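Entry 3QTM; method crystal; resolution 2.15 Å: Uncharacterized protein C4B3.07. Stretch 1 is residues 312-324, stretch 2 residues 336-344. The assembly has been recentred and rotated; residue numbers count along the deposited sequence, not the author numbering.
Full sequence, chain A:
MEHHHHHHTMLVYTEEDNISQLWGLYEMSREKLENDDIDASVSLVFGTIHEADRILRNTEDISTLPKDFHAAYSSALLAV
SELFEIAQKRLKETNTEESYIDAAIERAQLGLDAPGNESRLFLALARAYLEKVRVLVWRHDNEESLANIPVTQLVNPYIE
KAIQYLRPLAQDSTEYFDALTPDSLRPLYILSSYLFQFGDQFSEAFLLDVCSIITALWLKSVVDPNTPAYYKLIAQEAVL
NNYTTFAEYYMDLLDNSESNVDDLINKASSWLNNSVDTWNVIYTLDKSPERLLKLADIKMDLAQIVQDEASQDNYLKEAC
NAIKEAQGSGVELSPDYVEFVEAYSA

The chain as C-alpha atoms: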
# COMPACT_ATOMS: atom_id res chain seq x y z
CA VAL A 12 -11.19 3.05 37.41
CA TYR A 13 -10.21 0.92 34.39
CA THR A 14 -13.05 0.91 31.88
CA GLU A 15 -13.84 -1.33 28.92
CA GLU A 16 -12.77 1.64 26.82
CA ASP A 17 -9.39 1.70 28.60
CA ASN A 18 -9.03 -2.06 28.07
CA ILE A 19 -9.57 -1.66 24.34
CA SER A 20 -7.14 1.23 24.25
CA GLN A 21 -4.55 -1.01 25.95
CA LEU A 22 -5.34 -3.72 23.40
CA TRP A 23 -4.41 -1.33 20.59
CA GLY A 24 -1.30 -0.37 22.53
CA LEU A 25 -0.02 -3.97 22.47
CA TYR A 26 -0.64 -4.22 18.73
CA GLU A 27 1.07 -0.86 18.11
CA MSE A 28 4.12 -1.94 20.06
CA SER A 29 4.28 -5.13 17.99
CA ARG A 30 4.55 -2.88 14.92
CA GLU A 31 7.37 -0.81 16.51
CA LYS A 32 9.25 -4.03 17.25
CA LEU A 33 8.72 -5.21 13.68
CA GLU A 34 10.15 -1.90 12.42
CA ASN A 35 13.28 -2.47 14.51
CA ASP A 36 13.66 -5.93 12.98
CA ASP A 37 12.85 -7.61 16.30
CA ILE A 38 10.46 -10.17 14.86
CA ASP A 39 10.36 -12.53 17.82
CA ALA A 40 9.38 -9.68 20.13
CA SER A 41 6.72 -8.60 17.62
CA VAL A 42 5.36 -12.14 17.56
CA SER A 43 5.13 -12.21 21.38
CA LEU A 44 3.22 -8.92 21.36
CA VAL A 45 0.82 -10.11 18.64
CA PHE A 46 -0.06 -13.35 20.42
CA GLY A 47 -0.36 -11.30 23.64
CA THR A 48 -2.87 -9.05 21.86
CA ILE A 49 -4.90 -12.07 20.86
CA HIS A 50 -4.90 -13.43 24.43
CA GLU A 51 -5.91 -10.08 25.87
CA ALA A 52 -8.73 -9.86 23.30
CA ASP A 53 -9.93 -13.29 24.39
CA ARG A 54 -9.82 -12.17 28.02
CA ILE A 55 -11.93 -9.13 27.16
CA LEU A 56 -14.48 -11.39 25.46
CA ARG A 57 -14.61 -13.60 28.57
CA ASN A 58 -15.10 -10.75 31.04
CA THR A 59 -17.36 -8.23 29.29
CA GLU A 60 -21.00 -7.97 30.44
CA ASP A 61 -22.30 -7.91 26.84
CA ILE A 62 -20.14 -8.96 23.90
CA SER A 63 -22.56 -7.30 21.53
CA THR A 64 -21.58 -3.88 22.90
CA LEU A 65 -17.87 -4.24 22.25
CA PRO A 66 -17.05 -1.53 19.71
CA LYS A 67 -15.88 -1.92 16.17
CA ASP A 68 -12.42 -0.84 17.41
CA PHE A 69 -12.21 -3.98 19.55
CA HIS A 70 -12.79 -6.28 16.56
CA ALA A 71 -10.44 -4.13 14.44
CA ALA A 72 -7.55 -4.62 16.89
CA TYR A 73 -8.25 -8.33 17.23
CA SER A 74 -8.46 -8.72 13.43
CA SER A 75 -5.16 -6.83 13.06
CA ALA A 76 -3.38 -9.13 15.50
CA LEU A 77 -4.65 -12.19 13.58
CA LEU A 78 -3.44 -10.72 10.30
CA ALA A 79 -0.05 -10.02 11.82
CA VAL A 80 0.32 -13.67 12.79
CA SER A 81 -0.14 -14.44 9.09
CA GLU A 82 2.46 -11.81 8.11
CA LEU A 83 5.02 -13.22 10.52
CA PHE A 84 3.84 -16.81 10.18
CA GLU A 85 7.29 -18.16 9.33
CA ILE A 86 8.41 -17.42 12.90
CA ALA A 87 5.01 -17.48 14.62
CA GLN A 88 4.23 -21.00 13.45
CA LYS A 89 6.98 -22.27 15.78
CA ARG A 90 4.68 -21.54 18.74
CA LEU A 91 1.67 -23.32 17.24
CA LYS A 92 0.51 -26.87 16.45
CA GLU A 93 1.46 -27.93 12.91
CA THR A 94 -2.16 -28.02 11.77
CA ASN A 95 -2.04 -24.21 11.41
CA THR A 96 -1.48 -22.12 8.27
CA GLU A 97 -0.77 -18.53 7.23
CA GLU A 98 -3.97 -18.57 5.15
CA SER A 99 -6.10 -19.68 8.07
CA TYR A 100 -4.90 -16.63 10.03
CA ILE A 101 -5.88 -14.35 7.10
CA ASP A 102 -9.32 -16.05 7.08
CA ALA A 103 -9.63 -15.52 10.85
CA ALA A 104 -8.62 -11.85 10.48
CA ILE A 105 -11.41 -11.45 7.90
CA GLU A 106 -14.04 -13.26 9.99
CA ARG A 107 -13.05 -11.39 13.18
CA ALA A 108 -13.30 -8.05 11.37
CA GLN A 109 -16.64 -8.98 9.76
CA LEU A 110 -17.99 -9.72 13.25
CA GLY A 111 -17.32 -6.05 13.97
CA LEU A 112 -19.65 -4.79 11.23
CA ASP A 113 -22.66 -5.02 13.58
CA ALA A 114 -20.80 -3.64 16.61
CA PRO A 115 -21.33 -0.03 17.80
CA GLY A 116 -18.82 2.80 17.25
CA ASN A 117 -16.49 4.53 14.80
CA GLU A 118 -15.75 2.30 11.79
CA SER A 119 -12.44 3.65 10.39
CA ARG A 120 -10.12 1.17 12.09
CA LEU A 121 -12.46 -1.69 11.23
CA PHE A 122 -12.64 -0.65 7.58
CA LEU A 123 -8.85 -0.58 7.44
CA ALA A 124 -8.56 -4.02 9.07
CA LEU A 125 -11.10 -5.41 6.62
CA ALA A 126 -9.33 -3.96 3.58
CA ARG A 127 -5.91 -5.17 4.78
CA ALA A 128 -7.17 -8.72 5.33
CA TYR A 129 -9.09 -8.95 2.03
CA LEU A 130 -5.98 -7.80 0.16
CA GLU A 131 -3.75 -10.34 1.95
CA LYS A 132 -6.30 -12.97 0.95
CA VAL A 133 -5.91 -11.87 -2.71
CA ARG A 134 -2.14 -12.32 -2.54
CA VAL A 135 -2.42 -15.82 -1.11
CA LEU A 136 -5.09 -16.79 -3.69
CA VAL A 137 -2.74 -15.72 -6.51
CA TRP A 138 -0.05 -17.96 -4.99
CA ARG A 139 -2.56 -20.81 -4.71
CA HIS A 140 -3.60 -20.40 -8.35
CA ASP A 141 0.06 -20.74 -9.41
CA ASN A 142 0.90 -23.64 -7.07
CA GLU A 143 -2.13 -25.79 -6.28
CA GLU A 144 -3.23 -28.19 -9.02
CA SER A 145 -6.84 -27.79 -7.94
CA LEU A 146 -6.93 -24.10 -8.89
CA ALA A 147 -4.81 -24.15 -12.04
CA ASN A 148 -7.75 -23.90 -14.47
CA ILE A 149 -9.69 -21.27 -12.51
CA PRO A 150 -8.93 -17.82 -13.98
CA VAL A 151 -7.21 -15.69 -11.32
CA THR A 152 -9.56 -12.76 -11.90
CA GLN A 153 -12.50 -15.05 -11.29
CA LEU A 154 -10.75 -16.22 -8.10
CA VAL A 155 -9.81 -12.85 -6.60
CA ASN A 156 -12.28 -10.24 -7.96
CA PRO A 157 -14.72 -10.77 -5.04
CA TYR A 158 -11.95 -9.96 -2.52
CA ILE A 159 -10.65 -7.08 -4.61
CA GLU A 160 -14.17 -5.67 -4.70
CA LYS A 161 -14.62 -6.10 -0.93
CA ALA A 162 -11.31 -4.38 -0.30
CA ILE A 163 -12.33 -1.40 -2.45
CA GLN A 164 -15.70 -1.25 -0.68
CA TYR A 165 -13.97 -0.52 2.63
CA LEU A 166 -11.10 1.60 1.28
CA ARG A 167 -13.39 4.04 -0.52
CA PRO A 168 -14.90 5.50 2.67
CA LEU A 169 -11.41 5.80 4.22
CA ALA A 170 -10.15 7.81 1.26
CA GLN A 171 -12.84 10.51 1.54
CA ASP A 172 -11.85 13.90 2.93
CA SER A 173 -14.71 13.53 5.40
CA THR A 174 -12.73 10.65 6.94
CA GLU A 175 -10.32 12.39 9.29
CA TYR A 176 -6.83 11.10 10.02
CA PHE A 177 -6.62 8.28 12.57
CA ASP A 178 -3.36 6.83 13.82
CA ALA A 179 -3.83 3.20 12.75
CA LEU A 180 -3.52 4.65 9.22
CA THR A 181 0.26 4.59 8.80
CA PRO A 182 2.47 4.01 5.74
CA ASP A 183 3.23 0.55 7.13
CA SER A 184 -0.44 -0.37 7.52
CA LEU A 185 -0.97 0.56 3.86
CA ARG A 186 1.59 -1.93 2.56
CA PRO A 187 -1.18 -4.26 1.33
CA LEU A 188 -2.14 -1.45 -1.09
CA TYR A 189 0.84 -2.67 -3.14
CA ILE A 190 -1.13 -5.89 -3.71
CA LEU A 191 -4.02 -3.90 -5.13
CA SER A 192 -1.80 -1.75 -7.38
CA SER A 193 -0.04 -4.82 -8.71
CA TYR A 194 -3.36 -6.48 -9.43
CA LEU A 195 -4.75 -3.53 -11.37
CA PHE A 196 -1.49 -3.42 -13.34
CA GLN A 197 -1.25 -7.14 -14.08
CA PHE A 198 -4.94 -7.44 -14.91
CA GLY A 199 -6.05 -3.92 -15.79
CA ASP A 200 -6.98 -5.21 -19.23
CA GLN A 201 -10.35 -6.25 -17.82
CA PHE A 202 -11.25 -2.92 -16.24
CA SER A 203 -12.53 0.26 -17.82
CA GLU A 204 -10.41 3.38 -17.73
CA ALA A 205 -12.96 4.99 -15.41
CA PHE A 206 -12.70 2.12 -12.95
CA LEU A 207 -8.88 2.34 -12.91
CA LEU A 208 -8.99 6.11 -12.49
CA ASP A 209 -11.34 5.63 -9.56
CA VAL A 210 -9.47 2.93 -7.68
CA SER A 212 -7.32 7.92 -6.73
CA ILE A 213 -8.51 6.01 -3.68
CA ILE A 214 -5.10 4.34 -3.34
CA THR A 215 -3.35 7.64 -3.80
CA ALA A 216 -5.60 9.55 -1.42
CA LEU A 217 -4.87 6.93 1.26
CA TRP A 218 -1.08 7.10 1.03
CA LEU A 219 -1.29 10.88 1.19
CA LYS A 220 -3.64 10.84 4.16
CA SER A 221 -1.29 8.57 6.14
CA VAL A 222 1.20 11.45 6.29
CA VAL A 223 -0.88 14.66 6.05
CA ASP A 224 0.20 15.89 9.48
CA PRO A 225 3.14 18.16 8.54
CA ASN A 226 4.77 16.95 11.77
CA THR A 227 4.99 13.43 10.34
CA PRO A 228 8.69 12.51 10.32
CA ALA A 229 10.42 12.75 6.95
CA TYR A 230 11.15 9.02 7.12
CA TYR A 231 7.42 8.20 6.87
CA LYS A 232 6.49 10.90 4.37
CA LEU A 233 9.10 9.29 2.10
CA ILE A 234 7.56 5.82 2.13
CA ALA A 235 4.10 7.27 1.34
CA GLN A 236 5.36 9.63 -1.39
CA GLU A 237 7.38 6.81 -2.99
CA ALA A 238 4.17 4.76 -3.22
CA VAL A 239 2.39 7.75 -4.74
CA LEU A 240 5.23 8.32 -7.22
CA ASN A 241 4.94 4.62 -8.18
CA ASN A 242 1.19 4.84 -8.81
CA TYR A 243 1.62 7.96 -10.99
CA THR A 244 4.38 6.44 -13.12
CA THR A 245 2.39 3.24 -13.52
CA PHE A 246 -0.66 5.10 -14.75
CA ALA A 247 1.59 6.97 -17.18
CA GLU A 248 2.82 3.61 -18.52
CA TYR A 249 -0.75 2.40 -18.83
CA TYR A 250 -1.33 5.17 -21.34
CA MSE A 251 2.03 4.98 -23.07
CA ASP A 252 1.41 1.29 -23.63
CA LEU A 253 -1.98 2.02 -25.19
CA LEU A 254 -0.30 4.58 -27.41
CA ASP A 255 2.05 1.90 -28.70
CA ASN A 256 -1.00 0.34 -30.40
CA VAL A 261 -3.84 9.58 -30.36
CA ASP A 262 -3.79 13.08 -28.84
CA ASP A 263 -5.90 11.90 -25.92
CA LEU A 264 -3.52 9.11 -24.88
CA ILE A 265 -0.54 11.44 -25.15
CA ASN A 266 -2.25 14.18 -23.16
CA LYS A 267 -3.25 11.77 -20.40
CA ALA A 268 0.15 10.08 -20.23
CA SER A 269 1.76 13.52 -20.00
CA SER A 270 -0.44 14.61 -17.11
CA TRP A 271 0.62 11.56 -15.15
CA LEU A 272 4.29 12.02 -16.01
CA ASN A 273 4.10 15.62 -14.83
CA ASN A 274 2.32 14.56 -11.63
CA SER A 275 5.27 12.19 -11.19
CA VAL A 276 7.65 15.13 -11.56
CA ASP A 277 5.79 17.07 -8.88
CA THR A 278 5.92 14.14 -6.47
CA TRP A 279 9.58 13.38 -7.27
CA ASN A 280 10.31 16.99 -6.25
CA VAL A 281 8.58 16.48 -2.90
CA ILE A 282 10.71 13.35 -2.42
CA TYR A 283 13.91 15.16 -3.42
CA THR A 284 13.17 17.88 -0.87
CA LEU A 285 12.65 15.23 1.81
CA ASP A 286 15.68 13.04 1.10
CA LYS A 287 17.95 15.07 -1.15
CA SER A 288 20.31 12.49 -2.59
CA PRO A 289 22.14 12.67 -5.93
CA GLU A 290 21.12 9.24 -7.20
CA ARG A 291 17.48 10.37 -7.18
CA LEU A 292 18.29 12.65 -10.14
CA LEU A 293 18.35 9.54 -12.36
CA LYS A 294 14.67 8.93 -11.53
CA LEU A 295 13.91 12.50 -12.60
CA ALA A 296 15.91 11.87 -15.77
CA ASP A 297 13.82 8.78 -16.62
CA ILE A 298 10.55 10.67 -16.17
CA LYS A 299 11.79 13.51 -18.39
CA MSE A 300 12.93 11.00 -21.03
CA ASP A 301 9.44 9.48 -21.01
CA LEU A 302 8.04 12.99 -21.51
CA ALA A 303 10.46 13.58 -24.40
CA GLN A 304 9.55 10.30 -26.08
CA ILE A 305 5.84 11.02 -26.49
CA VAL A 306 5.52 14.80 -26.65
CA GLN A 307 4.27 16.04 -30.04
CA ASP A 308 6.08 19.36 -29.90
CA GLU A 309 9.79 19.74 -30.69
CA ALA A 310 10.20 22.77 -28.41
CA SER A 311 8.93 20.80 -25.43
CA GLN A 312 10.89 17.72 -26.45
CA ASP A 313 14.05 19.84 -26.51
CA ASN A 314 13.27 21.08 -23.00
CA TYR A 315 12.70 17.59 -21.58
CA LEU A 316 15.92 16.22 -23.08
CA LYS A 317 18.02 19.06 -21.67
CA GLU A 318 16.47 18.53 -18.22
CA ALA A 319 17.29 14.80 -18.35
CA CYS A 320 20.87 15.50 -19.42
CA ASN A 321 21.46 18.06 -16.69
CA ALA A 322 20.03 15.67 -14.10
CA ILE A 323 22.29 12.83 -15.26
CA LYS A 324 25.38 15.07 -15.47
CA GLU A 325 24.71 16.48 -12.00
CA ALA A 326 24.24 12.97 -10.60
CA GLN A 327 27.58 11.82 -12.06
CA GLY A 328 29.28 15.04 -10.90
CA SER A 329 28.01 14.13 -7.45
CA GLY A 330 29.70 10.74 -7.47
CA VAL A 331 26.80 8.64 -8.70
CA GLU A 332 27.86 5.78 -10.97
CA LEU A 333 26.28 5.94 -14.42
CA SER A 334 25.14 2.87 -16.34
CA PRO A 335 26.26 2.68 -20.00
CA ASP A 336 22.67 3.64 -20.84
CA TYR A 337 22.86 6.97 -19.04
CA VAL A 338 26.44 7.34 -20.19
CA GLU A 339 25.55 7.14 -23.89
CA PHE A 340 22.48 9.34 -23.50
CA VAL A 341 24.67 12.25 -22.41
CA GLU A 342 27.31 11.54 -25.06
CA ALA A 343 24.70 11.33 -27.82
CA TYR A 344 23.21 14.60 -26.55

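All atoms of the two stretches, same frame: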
# COMPACT_ATOMS: atom_id res chain seq x y z
N GLN A 312 10.00 18.86 -26.44
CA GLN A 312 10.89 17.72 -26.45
C GLN A 312 12.32 18.17 -26.14
O GLN A 312 13.01 17.55 -25.33
CB GLN A 312 10.84 17.00 -27.79
CG GLN A 312 11.63 15.71 -27.80
CD GLN A 312 11.81 15.15 -29.19
OE1 GLN A 312 12.09 15.89 -30.13
NE2 GLN A 312 11.65 13.83 -29.33
N ASP A 313 12.74 19.26 -26.78
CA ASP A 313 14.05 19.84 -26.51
C ASP A 313 14.24 20.14 -25.03
O ASP A 313 15.28 19.84 -24.45
CB ASP A 313 14.26 21.13 -27.32
CG ASP A 313 14.58 20.87 -28.78
OD1 ASP A 313 14.58 19.69 -29.21
OD2 ASP A 313 14.83 21.86 -29.51
N ASN A 314 13.23 20.76 -24.43
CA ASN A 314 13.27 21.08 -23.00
C ASN A 314 13.47 19.83 -22.13
O ASN A 314 14.38 19.78 -21.29
CB ASN A 314 12.00 21.82 -22.56
CG ASN A 314 11.92 23.23 -23.14
OD1 ASN A 314 12.94 23.85 -23.46
ND2 ASN A 314 10.71 23.74 -23.27
N TYR A 315 12.63 18.82 -22.34
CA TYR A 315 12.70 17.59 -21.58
C TYR A 315 14.09 16.96 -21.66
O TYR A 315 14.66 16.56 -20.64
CB TYR A 315 11.64 16.59 -22.06
CG TYR A 315 10.21 17.06 -21.90
CD1 TYR A 315 9.80 17.77 -20.77
CD2 TYR A 315 9.25 16.77 -22.86
CE1 TYR A 315 8.49 18.20 -20.61
CE2 TYR A 315 7.93 17.18 -22.71
CZ TYR A 315 7.55 17.90 -21.59
OH TYR A 315 6.24 18.31 -21.44
N LEU A 316 14.64 16.87 -22.87
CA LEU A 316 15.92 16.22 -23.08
C LEU A 316 17.05 16.94 -22.35
O LEU A 316 17.91 16.29 -21.76
CB LEU A 316 16.25 16.10 -24.58
CG LEU A 316 15.33 15.16 -25.36
CD1 LEU A 316 15.64 15.18 -26.87
CD2 LEU A 316 15.40 13.74 -24.80
N LYS A 317 17.03 18.27 -22.39
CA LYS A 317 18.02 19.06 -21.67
C LYS A 317 17.92 18.79 -20.17
O LYS A 317 18.93 18.59 -19.50
CB LYS A 317 17.87 20.56 -21.93
CG LYS A 317 19.12 21.34 -21.54
CD LYS A 317 18.92 22.86 -21.42
CE LYS A 317 20.21 23.52 -20.91
NZ LYS A 317 20.04 24.92 -20.39
N GLU A 318 16.69 18.81 -19.65
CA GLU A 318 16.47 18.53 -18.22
C GLU A 318 17.00 17.15 -17.81
O GLU A 318 17.64 17.02 -16.77
CB GLU A 318 14.99 18.68 -17.85
CG GLU A 318 14.50 20.12 -17.87
CD GLU A 318 13.06 20.27 -17.42
OE1 GLU A 318 12.17 19.61 -18.00
OE2 GLU A 318 12.81 21.04 -16.46
N ALA A 319 16.77 16.13 -18.64
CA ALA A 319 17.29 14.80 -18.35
C ALA A 319 18.82 14.79 -18.33
O ALA A 319 19.44 14.20 -17.44
CB ALA A 319 16.75 13.79 -19.35
N CYS A 320 19.42 15.46 -19.31
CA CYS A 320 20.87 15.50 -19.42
C CYS A 320 21.53 16.19 -18.24
O CYS A 320 22.53 15.71 -17.70
CB CYS A 320 21.28 16.21 -20.71
SG CYS A 320 23.01 16.02 -21.08
N ASN A 321 20.96 17.33 -17.84
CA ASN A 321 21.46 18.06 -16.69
C ASN A 321 21.38 17.20 -15.43
O ASN A 321 22.30 17.19 -14.62
CB ASN A 321 20.66 19.35 -16.47
CG ASN A 321 20.98 20.42 -17.49
OD1 ASN A 321 21.96 20.33 -18.23
ND2 ASN A 321 20.15 21.46 -17.53
N ALA A 322 20.26 16.51 -15.27
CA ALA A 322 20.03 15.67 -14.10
C ALA A 322 21.11 14.59 -14.04
O ALA A 322 21.75 14.41 -13.01
CB ALA A 322 18.64 15.05 -14.15
N ILE A 323 21.30 13.89 -15.16
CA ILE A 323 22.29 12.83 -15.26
C ILE A 323 23.72 13.35 -15.02
O ILE A 323 24.49 12.76 -14.26
CB ILE A 323 22.23 12.16 -16.64
CG1 ILE A 323 20.86 11.51 -16.84
CG2 ILE A 323 23.36 11.13 -16.80
CD1 ILE A 323 20.68 10.88 -18.21
N LYS A 324 24.07 14.46 -15.67
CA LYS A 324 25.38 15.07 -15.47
C LYS A 324 25.61 15.50 -14.02
O LYS A 324 26.71 15.32 -13.48
CB LYS A 324 25.58 16.28 -16.39
CG LYS A 324 26.58 16.05 -17.53
CD LYS A 324 27.12 17.38 -18.11
CE LYS A 324 26.36 17.85 -19.36
NZ LYS A 324 25.04 18.51 -19.10
N ASP A 336 23.87 3.02 -20.30
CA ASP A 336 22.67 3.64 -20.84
C ASP A 336 22.68 5.15 -20.62
O ASP A 336 22.54 5.93 -21.56
CB ASP A 336 21.42 3.04 -20.20
CG ASP A 336 21.00 1.73 -20.86
OD1 ASP A 336 21.67 1.31 -21.82
OD2 ASP A 336 20.00 1.13 -20.41
N TYR A 337 22.84 5.55 -19.36
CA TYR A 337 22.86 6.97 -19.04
C TYR A 337 24.08 7.60 -19.66
O TYR A 337 24.04 8.73 -20.14
CB TYR A 337 22.85 7.18 -17.52
CG TYR A 337 21.52 6.88 -16.87
CD1 TYR A 337 20.40 7.66 -17.13
CD2 TYR A 337 21.39 5.81 -15.99
CE1 TYR A 337 19.18 7.39 -16.53
CE2 TYR A 337 20.17 5.53 -15.38
CZ TYR A 337 19.07 6.32 -15.66
OH TYR A 337 17.87 6.04 -15.06
N VAL A 338 25.18 6.84 -19.66
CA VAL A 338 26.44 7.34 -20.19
C VAL A 338 26.30 7.74 -21.66
O VAL A 338 26.71 8.83 -22.04
CB VAL A 338 27.57 6.30 -20.06
CG1 VAL A 338 28.78 6.76 -20.84
CG2 VAL A 338 27.93 6.10 -18.59
N GLU A 339 25.71 6.87 -22.46
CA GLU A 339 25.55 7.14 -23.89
C GLU A 339 24.52 8.23 -24.16
O GLU A 339 24.66 8.98 -25.13
CB GLU A 339 25.19 5.86 -24.66
CG GLU A 339 23.81 5.30 -24.36
CD GLU A 339 23.63 3.88 -24.88
OE1 GLU A 339 24.24 3.55 -25.92
OE2 GLU A 339 22.88 3.10 -24.24
N PHE A 340 23.49 8.31 -23.33
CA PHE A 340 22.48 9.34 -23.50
C PHE A 340 23.09 10.73 -23.45
O PHE A 340 22.69 11.62 -24.20
CB PHE A 340 21.37 9.25 -22.45
CG PHE A 340 20.41 10.40 -22.49
CD1 PHE A 340 20.65 11.55 -21.75
CD2 PHE A 340 19.27 10.35 -23.30
CE1 PHE A 340 19.77 12.63 -21.80
CE2 PHE A 340 18.39 11.42 -23.35
CZ PHE A 340 18.63 12.56 -22.60
N VAL A 341 24.06 10.93 -22.56
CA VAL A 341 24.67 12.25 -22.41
C VAL A 341 25.74 12.50 -23.46
O VAL A 341 25.99 13.65 -23.84
CB VAL A 341 25.25 12.46 -20.99
CG1 VAL A 341 24.20 12.16 -19.93
CG2 VAL A 341 26.50 11.61 -20.79
N GLU A 342 26.37 11.43 -23.95
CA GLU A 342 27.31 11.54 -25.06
C GLU A 342 26.53 11.92 -26.32
O GLU A 342 26.82 12.92 -26.98
CB GLU A 342 28.07 10.23 -25.29
CG GLU A 342 28.76 9.64 -24.05
CD GLU A 342 29.97 10.44 -23.58
OE1 GLU A 342 30.99 9.81 -23.22
OE2 GLU A 342 29.91 11.69 -23.55
N ALA A 343 25.52 11.11 -26.64
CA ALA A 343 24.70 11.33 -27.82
C ALA A 343 24.02 12.71 -27.82
O ALA A 343 23.63 13.21 -28.87
CB ALA A 343 23.66 10.22 -27.97
N TYR A 344 23.88 13.31 -26.65
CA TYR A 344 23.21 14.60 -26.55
C TYR A 344 24.13 15.74 -27.00
O TYR A 344 23.82 16.45 -27.96
CB TYR A 344 22.68 14.85 -25.14
CG TYR A 344 21.90 16.14 -25.02
CD1 TYR A 344 20.55 16.19 -25.34
CD2 TYR A 344 22.51 17.32 -24.60
CE1 TYR A 344 19.83 17.36 -25.25
CE2 TYR A 344 21.80 18.50 -24.50
CZ TYR A 344 20.46 18.52 -24.82
OH TYR A 344 19.75 19.70 -24.73

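The two helices cross with their N-to-C directions 125° apart and their axes 9.9 Å apart at closest approach; the two stretches together bury 493 Å², both sides summed. No hydrogen bond links them, so the contact rests on the packing of side chains, and the evidence for each pairing is distance and direction.

Asp336 lies out of reach. At Tyr337 the CA-to-CB bond points toward stretch 1, and Tyr337 CD1 comes to 3.4 Å from Ile323 CD1, which lies at the ring edge, near its plane. The Tyr337 hydroxyl is hydrogen-bonded elsewhere in the structure. The CA-to-CB bond of Val338 points away, and Glu339 is out of reach.

Phe340, one turn after Tyr337, is the knob of the interface: its side chain sits among Leu316, Ala319, Cys320 and Ile323. Its CZ is 4.0 Å from Ala319 CB, its CE1 is 4.0 Å from Cys320 CB, and its CD1 is 3.6 Å from Ile323 CD1. Leu316 O and Cys320 N approach the ring edge; these two atoms are already paired by the helical hydrogen bond from Cys320 N to Leu316 O (3.0 Å).

Val341 CA and Cys320 CA, 5.8 Å apart, are the closest CA pair across the contact. Val341 CG1 reaches both Ile323 CG2 at 3.4 Å and Cys320 SG at 4.2 Å. The CA-to-CB bond of Glu342 points away, and its side chain makes no contact.

Tyr344 extends the contact along stretch 1. Cys320 CB lies over one face of its ring, while Cys320 SG is 4.5 Å from the Tyr344 ring centroid and 38° off the normal, an oblique sulfur-aromatic approach. Leu316 CB is 3.9 Å from Tyr344 CE1, and Lys317 CB is 3.5 Å from Tyr344 OH, although the CA-to-CB bond of Lys317 points away overall. Cys320 thus touches Phe340, Val341 and Tyr344.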